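Side-chain contacts in tannase (Lactobacillus plantarum, PDB 3WA7), which hydrolyses the galloyl ester bonds of tannins, probably by the serine-esterase mechanism common in alpha/beta-hydrolases: residues P72-V75 with G81-D84; A347-D352 with A373-R378; Q271-L274 with T280-T283. All blocks are in the same frame, centred on the assembly; numbering follows the deposited sequence. Where two conformers were deposited one is given.

How the contacts relate
Along the chain the order is contact 1, contact 3, contact 2. Contact 1 closes a buried loop between strand 69-72 of the central mixed sheet and helix 95-103. Contacts 2 and 3 hold parts of the long insertion between neighbouring strands 199-203 and 410-414 of that sheet. Helix 252-271 serves both of them: its residues touch the side chains of contact 2, and contact 3 follows its end. The centres of contacts 1 and 2 lie about 29 Å apart, those of 1 and 3 about 36 Å on opposite sides of the chain's centre, and those of 2 and 3 about 26 Å. Contact 1 lies near the probable active site; contact 3 also rests on helix 425-436.

Contact 1 of 3, residues P72-V75 with G81-D84; sequences PNTV and GPAD
Thr74 points its side chain at the 81-84 segment and divides it between two partners. OG1 gives its proton to the carbonyl O of Pro82 at 2.7 Å, in the carbonyl plane on a lone pair (C=O...O angle 130°). With chi1 at 58°, OG1 sits between the backbone N and the carbonyl carbon, while CG2 swings across to Asp84 and lies 3.5 Å from its OD2. That carboxylate is buried but accepts bonds from Asn94 N and Thr93 OG1. Gly81 fits close against the Thr74-Val75 peptide, its CA 4.0 Å from Val75 N; a beta carbon on it would run into that peptide. A water links the two segments: it accepts from Thr74 N at 2.8 Å and can donate to Gly81 O. A valine in place of this threonine would probably leave the Pro82 carbonyl without this hydroxyl donor and the two loop segments without their direct hydrogen bond. Asn73 OD1 accepts from Val75 N in an Asx turn, and Val75 rests on Ala164 of the probable nucleophile elbow. In alpha/beta-hydrolases a loop in this place, after a central strand, commonly helps form the oxyanion hole, a role consistent with this position.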
loop_
_atom_site.group_PDB
_atom_site.type_symbol
_atom_site.label_atom_id
_atom_site.label_comp_id
_atom_site.label_asym_id
_atom_site.label_seq_id
_atom_site.Cartn_x
_atom_site.Cartn_y
_atom_site.Cartn_z
ATOM N N PRO A 72 2.400 4.801 10.159
ATOM C CA PRO A 72 1.576 3.729 9.604
ATOM C C PRO A 72 0.145 4.202 9.408
ATOM O O PRO A 72 -0.304 5.133 10.074
ATOM C CB PRO A 72 1.670 2.654 10.673
ATOM C CG PRO A 72 1.617 3.478 11.938
ATOM C CD PRO A 72 2.541 4.651 11.623
ATOM N N ASN A 73 -0.568 3.573 8.483
ATOM C CA ASN A 73 -1.963 3.929 8.275
ATOM C C ASN A 73 -2.785 2.647 8.291
ATOM O O ASN A 73 -2.267 1.557 8.043
ATOM C CB ASN A 73 -2.156 4.700 6.963
ATOM C CG ASN A 73 -2.031 3.821 5.736
ATOM O OD1 ASN A 73 -2.887 2.977 5.474
ATOM N ND2 ASN A 73 -0.961 4.018 4.974
ATOM N N THR A 74 -4.071 2.775 8.592
ATOM C CA THR A 74 -4.940 1.612 8.669
ATOM C C THR A 74 -5.889 1.511 7.482
ATOM O O THR A 74 -6.929 0.860 7.561
ATOM C CB THR A 74 -5.766 1.659 9.957
ATOM O OG1 THR A 74 -6.531 2.871 9.984
ATOM C CG2 THR A 74 -4.852 1.621 11.170
ATOM N N VAL A 75 -5.518 2.143 6.376
ATOM C CA VAL A 75 -6.357 2.116 5.189
ATOM C C VAL A 75 -6.357 0.767 4.489
ATOM O O VAL A 75 -5.306 0.163 4.259
ATOM C CB VAL A 75 -5.931 3.198 4.169
ATOM C CG1 VAL A 75 -6.746 3.063 2.883
ATOM C CG2 VAL A 75 -6.132 4.579 4.767
ATOM N N GLY A 81 -9.379 5.029 7.232
ATOM C CA GLY A 81 -8.438 4.347 8.106
ATOM C C GLY A 81 -8.291 5.150 9.386
ATOM O O GLY A 81 -7.603 6.171 9.403
ATOM N N PRO A 82 -8.932 4.718 10.479
ATOM C CA PRO A 82 -8.846 5.441 11.752
ATOM C C PRO A 82 -7.440 5.502 12.341
ATOM O O PRO A 82 -6.605 4.640 12.066
ATOM C CB PRO A 82 -9.824 4.679 12.646
ATOM C CG PRO A 82 -9.757 3.287 12.114
ATOM C CD PRO A 82 -9.764 3.511 10.616
ATOM N N ALA A 83 -7.186 6.538 13.139
ATOM C CA ALA A 83 -5.885 6.711 13.784
ATOM C C ALA A 83 -5.632 5.487 14.657
ATOM O O ALA A 83 -6.476 5.115 15.473
ATOM C CB ALA A 83 -5.888 7.982 14.637
ATOM N N ASP A 84 -4.466 4.868 14.493
ATOM C CA ASP A 84 -4.128 3.662 15.243
ATOM C C ASP A 84 -3.618 3.949 16.655
ATOM O O ASP A 84 -3.347 5.094 17.014
ATOM C CB ASP A 84 -3.079 2.848 14.476
ATOM C CG ASP A 84 -3.318 1.348 14.572
ATOM O OD1 ASP A 84 -4.094 0.913 15.449
ATOM O OD2 ASP A 84 -2.721 0.598 13.772
HETATM O O HOH W 1 -3.177 5.171 11.708
HETATM O O HOH W 2 -4.862 5.470 8.900
#

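Contact 2 of 3, residues A347-D352 with A373-R378; sequences AFDQLD and ALAQTR
Leu351 lays one methyl on helix 373-377 at Ala375: CD2 is 3.7 Å from Ala375 CA and 3.9 Å from its CB. The CG of Leu351 stands anti to its own carbonyl carbon (chi1 -56°), and from there the two branches spread, CD2 on the helix and CD1 running on to the backbone O of Arg378 at 3.5 Å. This is the close-fitting part, where a small alanine lets the leucine come down onto the helix backbone. Asp349 lies at the buried end, beside the start of the helix, and its carboxylate finds its partners there: OD2 accepts from Thr372 OG1 and Phe371 N, OD1 from His370 ND1 and Asn358 ND2, so four donors fix the rotation of the group. Asp349 is also the centre of an inverse gamma turn, closed by a weak bond from Gln350 N to Phe348 O, and a backbone hydrogen bond of Leu351 with Thr380 ties the loop to the chain just beyond the helix. Both segments lie in the long insertion between two core strands, the kind of excursion that often forms a lid in alpha/beta-hydrolases. Toward solvent the fit relaxes. Arg378 is the first residue to leave helical geometry; of its side chain, the CB alone meets Leu351, at 4.1 Å from CD2. The rest stretches away, extended from CG to NE, and touches Leu257 of helix 252-271. On the exposed face of the helix, Thr377 OG1 donates to Ala373 O at 2.9 Å, from the opposite face of that carbonyl to Thr377 N.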
loop_
_atom_site.group_PDB
_atom_site.type_symbol
_atom_site.label_atom_id
_atom_site.label_comp_id
_atom_site.label_asym_id
_atom_site.label_seq_id
_atom_site.Cartn_x
_atom_site.Cartn_y
_atom_site.Cartn_z
ATOM N N ALA A 347 -11.114 -6.942 -13.034
ATOM C CA ALA A 347 -10.902 -7.109 -11.598
ATOM C C ALA A 347 -10.990 -5.817 -10.790
ATOM O O ALA A 347 -11.319 -5.849 -9.601
ATOM C CB ALA A 347 -9.545 -7.781 -11.347
ATOM N N PHE A 348 -10.703 -4.684 -11.426
ATOM C CA PHE A 348 -10.728 -3.402 -10.733
ATOM C C PHE A 348 -11.777 -2.432 -11.265
ATOM O O PHE A 348 -12.583 -1.906 -10.498
ATOM C CB PHE A 348 -9.337 -2.758 -10.778
ATOM C CG PHE A 348 -8.275 -3.586 -10.100
ATOM C CD1 PHE A 348 -7.734 -4.702 -10.732
ATOM C CD2 PHE A 348 -7.870 -3.291 -8.800
ATOM C CE1 PHE A 348 -6.808 -5.519 -10.078
ATOM C CE2 PHE A 348 -6.946 -4.101 -8.136
ATOM C CZ PHE A 348 -6.415 -5.217 -8.777
ATOM N N ASP A 349 -11.775 -2.184 -12.569
ATOM C CA ASP A 349 -12.766 -1.276 -13.124
ATOM C C ASP A 349 -13.971 -2.083 -13.599
ATOM O O ASP A 349 -14.094 -2.404 -14.782
ATOM C CB ASP A 349 -12.179 -0.467 -14.283
ATOM C CG ASP A 349 -13.036 0.734 -14.641
ATOM O OD1 ASP A 349 -14.201 0.782 -14.195
ATOM O OD2 ASP A 349 -12.552 1.627 -15.364
ATOM N N GLN A 350 -14.853 -2.423 -12.661
ATOM C CA GLN A 350 -16.044 -3.199 -12.992
ATOM C C GLN A 350 -16.966 -2.433 -13.931
ATOM O O GLN A 350 -17.138 -1.221 -13.796
ATOM C CB GLN A 350 -16.783 -3.595 -11.713
ATOM C CG GLN A 350 -16.286 -4.882 -11.086
ATOM C CD GLN A 350 -16.835 -6.104 -11.793
ATOM O OE1 GLN A 350 -18.045 -6.332 -11.806
ATOM N NE2 GLN A 350 -15.950 -6.896 -12.390
ATOM N N LEU A 351 -17.556 -3.144 -14.888
ATOM C CA LEU A 351 -18.432 -2.505 -15.858
ATOM C C LEU A 351 -19.665 -1.881 -15.221
ATOM O O LEU A 351 -20.234 -0.932 -15.767
ATOM C CB LEU A 351 -18.854 -3.508 -16.936
ATOM C CG LEU A 351 -17.707 -4.199 -17.679
ATOM C CD1 LEU A 351 -18.280 -5.026 -18.826
ATOM C CD2 LEU A 351 -16.722 -3.166 -18.209
ATOM N N ASP A 352 -20.075 -2.410 -14.071
ATOM C CA ASP A 352 -21.246 -1.883 -13.379
ATOM C C ASP A 352 -20.899 -0.935 -12.231
ATOM O O ASP A 352 -21.770 -0.581 -11.437
ATOM C CB ASP A 352 -22.130 -3.024 -12.856
ATOM C CG ASP A 352 -21.393 -3.963 -11.917
ATOM O OD1 ASP A 352 -20.264 -3.639 -11.491
ATOM O OD2 ASP A 352 -21.957 -5.031 -11.593
ATOM N N ALA A 373 -10.487 3.463 -20.245
ATOM C CA ALA A 373 -11.290 3.652 -21.447
ATOM C C ALA A 373 -12.120 2.403 -21.742
ATOM O O ALA A 373 -13.277 2.494 -22.152
ATOM C CB ALA A 373 -10.381 3.974 -22.633
ATOM N N LEU A 374 -11.526 1.236 -21.520
ATOM C CA LEU A 374 -12.209 -0.028 -21.774
ATOM C C LEU A 374 -13.534 -0.168 -21.025
ATOM O O LEU A 374 -14.569 -0.467 -21.627
ATOM C CB LEU A 374 -11.303 -1.198 -21.394
ATOM C CG LEU A 374 -11.955 -2.571 -21.535
ATOM C CD1 LEU A 374 -11.976 -2.972 -22.996
ATOM C CD2 LEU A 374 -11.188 -3.587 -20.718
ATOM N N ALA A 375 -13.502 0.038 -19.711
ATOM C CA ALA A 375 -14.706 -0.093 -18.898
ATOM C C ALA A 375 -15.727 1.013 -19.149
ATOM O O ALA A 375 -16.927 0.799 -18.985
ATOM C CB ALA A 375 -14.338 -0.145 -17.417
ATOM N N GLN A 376 -15.257 2.193 -19.540
ATOM C CA GLN A 376 -16.164 3.298 -19.825
ATOM C C GLN A 376 -16.923 2.938 -21.094
ATOM O O GLN A 376 -18.146 3.056 -21.166
ATOM C CB GLN A 376 -15.377 4.592 -20.044
ATOM C CG GLN A 376 -16.228 5.814 -20.410
ATOM C CD GLN A 376 -17.311 6.116 -19.384
ATOM O OE1 GLN A 376 -17.137 5.872 -18.190
ATOM N NE2 GLN A 376 -18.430 6.668 -19.847
ATOM N N THR A 377 -16.177 2.478 -22.091
ATOM C CA THR A 377 -16.756 2.098 -23.369
ATOM C C THR A 377 -17.759 0.960 -23.228
ATOM O O THR A 377 -18.817 0.977 -23.857
ATOM C CB THR A 377 -15.655 1.675 -24.363
ATOM O OG1 THR A 377 -14.781 2.785 -24.602
ATOM C CG2 THR A 377 -16.265 1.219 -25.683
ATOM N N ARG A 378 -17.432 -0.019 -22.390
ATOM C CA ARG A 378 -18.296 -1.179 -22.189
ATOM C C ARG A 378 -19.123 -1.133 -20.912
ATOM O O ARG A 378 -19.606 -2.165 -20.444
ATOM C CB ARG A 378 -17.447 -2.449 -22.199
ATOM C CG ARG A 378 -16.714 -2.654 -23.507
ATOM C CD ARG A 378 -15.720 -3.793 -23.427
ATOM N NE ARG A 378 -15.071 -4.020 -24.716
ATOM C CZ ARG A 378 -14.355 -3.109 -25.367
ATOM N NH1 ARG A 378 -14.186 -1.896 -24.854
ATOM N NH2 ARG A 378 -13.807 -3.408 -26.537
#

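Contact 3 of 3, residues Q271-L274 with T280-T283; sequences QLQL and THLT
Over one face of the His281 imidazole stands the side-chain oxygen of Gln273, with OE1 2.8 Å from ND1 and 3.0 Å from CE1. The amide and ring planes are 81° apart, so the amide presents its oxygen end-on to the ring instead of lying flat upon it. Despite the short distance the angle is too poor for a hydrogen bond. The carbonyl O of Leu274 approaches the same ring obliquely. Gln273 has a positive phi where the chain leaves helix 252-271; its side chain, CG anti to the carbonyl carbon (chi1 -61°) and bent again at chi2, curls over to the histidine. Firmer ties come from the backbone. Leu282 N donates to Leu274 O at 2.8 Å, nearly straight at 170°, and His281 CA adds a CA-H...O contact of 3.4 Å to that oxygen. A water accepts from Leu274 N and can donate to Leu282 O (water O to Leu282 O 2.7 Å). On the side of helix 425-436, Leu274 CB and Leu282 CD1 meet loosely at 4.3 Å, and both leucines rest on Ile432. One nearly straight backbone hydrogen bond, one water and the leucine packing therefore join this surface loop, whereas the Gln273 oxygen over the His281 face makes a contact that would probably be favourable chiefly with a protonated ring.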
loop_
_atom_site.group_PDB
_atom_site.type_symbol
_atom_site.label_atom_id
_atom_site.label_comp_id
_atom_site.label_asym_id
_atom_site.label_seq_id
_atom_site.Cartn_x
_atom_site.Cartn_y
_atom_site.Cartn_z
ATOM N N GLN A 271 5.814 -0.426 -23.472
ATOM C CA GLN A 271 6.035 1.015 -23.542
ATOM C C GLN A 271 6.599 1.628 -22.264
ATOM O O GLN A 271 7.028 2.780 -22.269
ATOM C CB GLN A 271 4.750 1.735 -23.977
ATOM C CG GLN A 271 3.559 1.578 -23.055
ATOM C CD GLN A 271 3.520 2.629 -21.965
ATOM O OE1 GLN A 271 3.558 3.832 -22.244
ATOM N NE2 GLN A 271 3.437 2.186 -20.720
ATOM N N LEU A 272 6.618 0.862 -21.175
ATOM C CA LEU A 272 7.173 1.361 -19.915
ATOM C C LEU A 272 8.691 1.448 -20.023
ATOM O O LEU A 272 9.338 2.199 -19.293
ATOM C CB LEU A 272 6.819 0.432 -18.749
ATOM C CG LEU A 272 5.380 0.448 -18.223
ATOM C CD1 LEU A 272 5.248 -0.571 -17.097
ATOM C CD2 LEU A 272 5.025 1.841 -17.719
ATOM N N GLN A 273 9.254 0.663 -20.933
ATOM C CA GLN A 273 10.691 0.640 -21.133
ATOM C C GLN A 273 11.437 0.255 -19.858
ATOM O O GLN A 273 12.450 0.867 -19.521
ATOM C CB GLN A 273 11.187 2.006 -21.624
ATOM C CG GLN A 273 10.591 2.444 -22.953
ATOM C CD GLN A 273 10.771 1.405 -24.041
ATOM O OE1 GLN A 273 11.877 0.914 -24.267
ATOM N NE2 GLN A 273 9.683 1.068 -24.724
ATOM N N LEU A 274 10.926 -0.744 -19.140
ATOM C CA LEU A 274 11.593 -1.212 -17.931
ATOM C C LEU A 274 12.888 -1.824 -18.440
ATOM O O LEU A 274 12.901 -2.440 -19.502
ATOM C CB LEU A 274 10.762 -2.282 -17.222
ATOM C CG LEU A 274 9.371 -1.884 -16.727
ATOM C CD1 LEU A 274 8.716 -3.083 -16.055
ATOM C CD2 LEU A 274 9.481 -0.722 -15.753
ATOM N N THR A 280 19.028 -3.416 -20.987
ATOM C CA THR A 280 18.170 -4.201 -21.869
ATOM C C THR A 280 16.703 -3.946 -21.523
ATOM O O THR A 280 16.336 -3.940 -20.356
ATOM C CB THR A 280 18.447 -5.707 -21.715
ATOM O OG1 THR A 280 19.813 -5.983 -22.050
ATOM C CG2 THR A 280 17.540 -6.501 -22.619
ATOM N N HIS A 281 15.868 -3.748 -22.540
ATOM C CA HIS A 281 14.448 -3.490 -22.317
ATOM C C HIS A 281 13.644 -4.772 -22.113
ATOM O O HIS A 281 13.721 -5.700 -22.921
ATOM C CB HIS A 281 13.863 -2.711 -23.499
ATOM C CG HIS A 281 14.444 -1.342 -23.668
ATOM N ND1 HIS A 281 14.207 -0.565 -24.783
ATOM C CD2 HIS A 281 15.239 -0.605 -22.858
ATOM C CE1 HIS A 281 14.831 0.591 -24.651
ATOM N NE2 HIS A 281 15.465 0.594 -23.492
ATOM N N LEU A 282 12.876 -4.822 -21.029
ATOM C CA LEU A 282 12.046 -5.987 -20.733
ATOM C C LEU A 282 10.766 -5.882 -21.548
ATOM O O LEU A 282 10.166 -4.807 -21.635
ATOM C CB LEU A 282 11.705 -6.042 -19.242
ATOM C CG LEU A 282 12.892 -6.250 -18.300
ATOM C CD1 LEU A 282 12.407 -6.222 -16.858
ATOM C CD2 LEU A 282 13.566 -7.581 -18.610
ATOM N N THR A 283 10.338 -6.996 -22.135
ATOM C CA THR A 283 9.139 -6.983 -22.967
ATOM C C THR A 283 8.280 -8.238 -22.867
ATOM O O THR A 283 8.629 -9.215 -22.198
ATOM C CB THR A 283 9.506 -6.822 -24.463
ATOM O OG1 THR A 283 10.308 -7.937 -24.869
ATOM C CG2 THR A 283 10.282 -5.533 -24.706
HETATM O O HOH W 3 9.205 -2.704 -20.252
#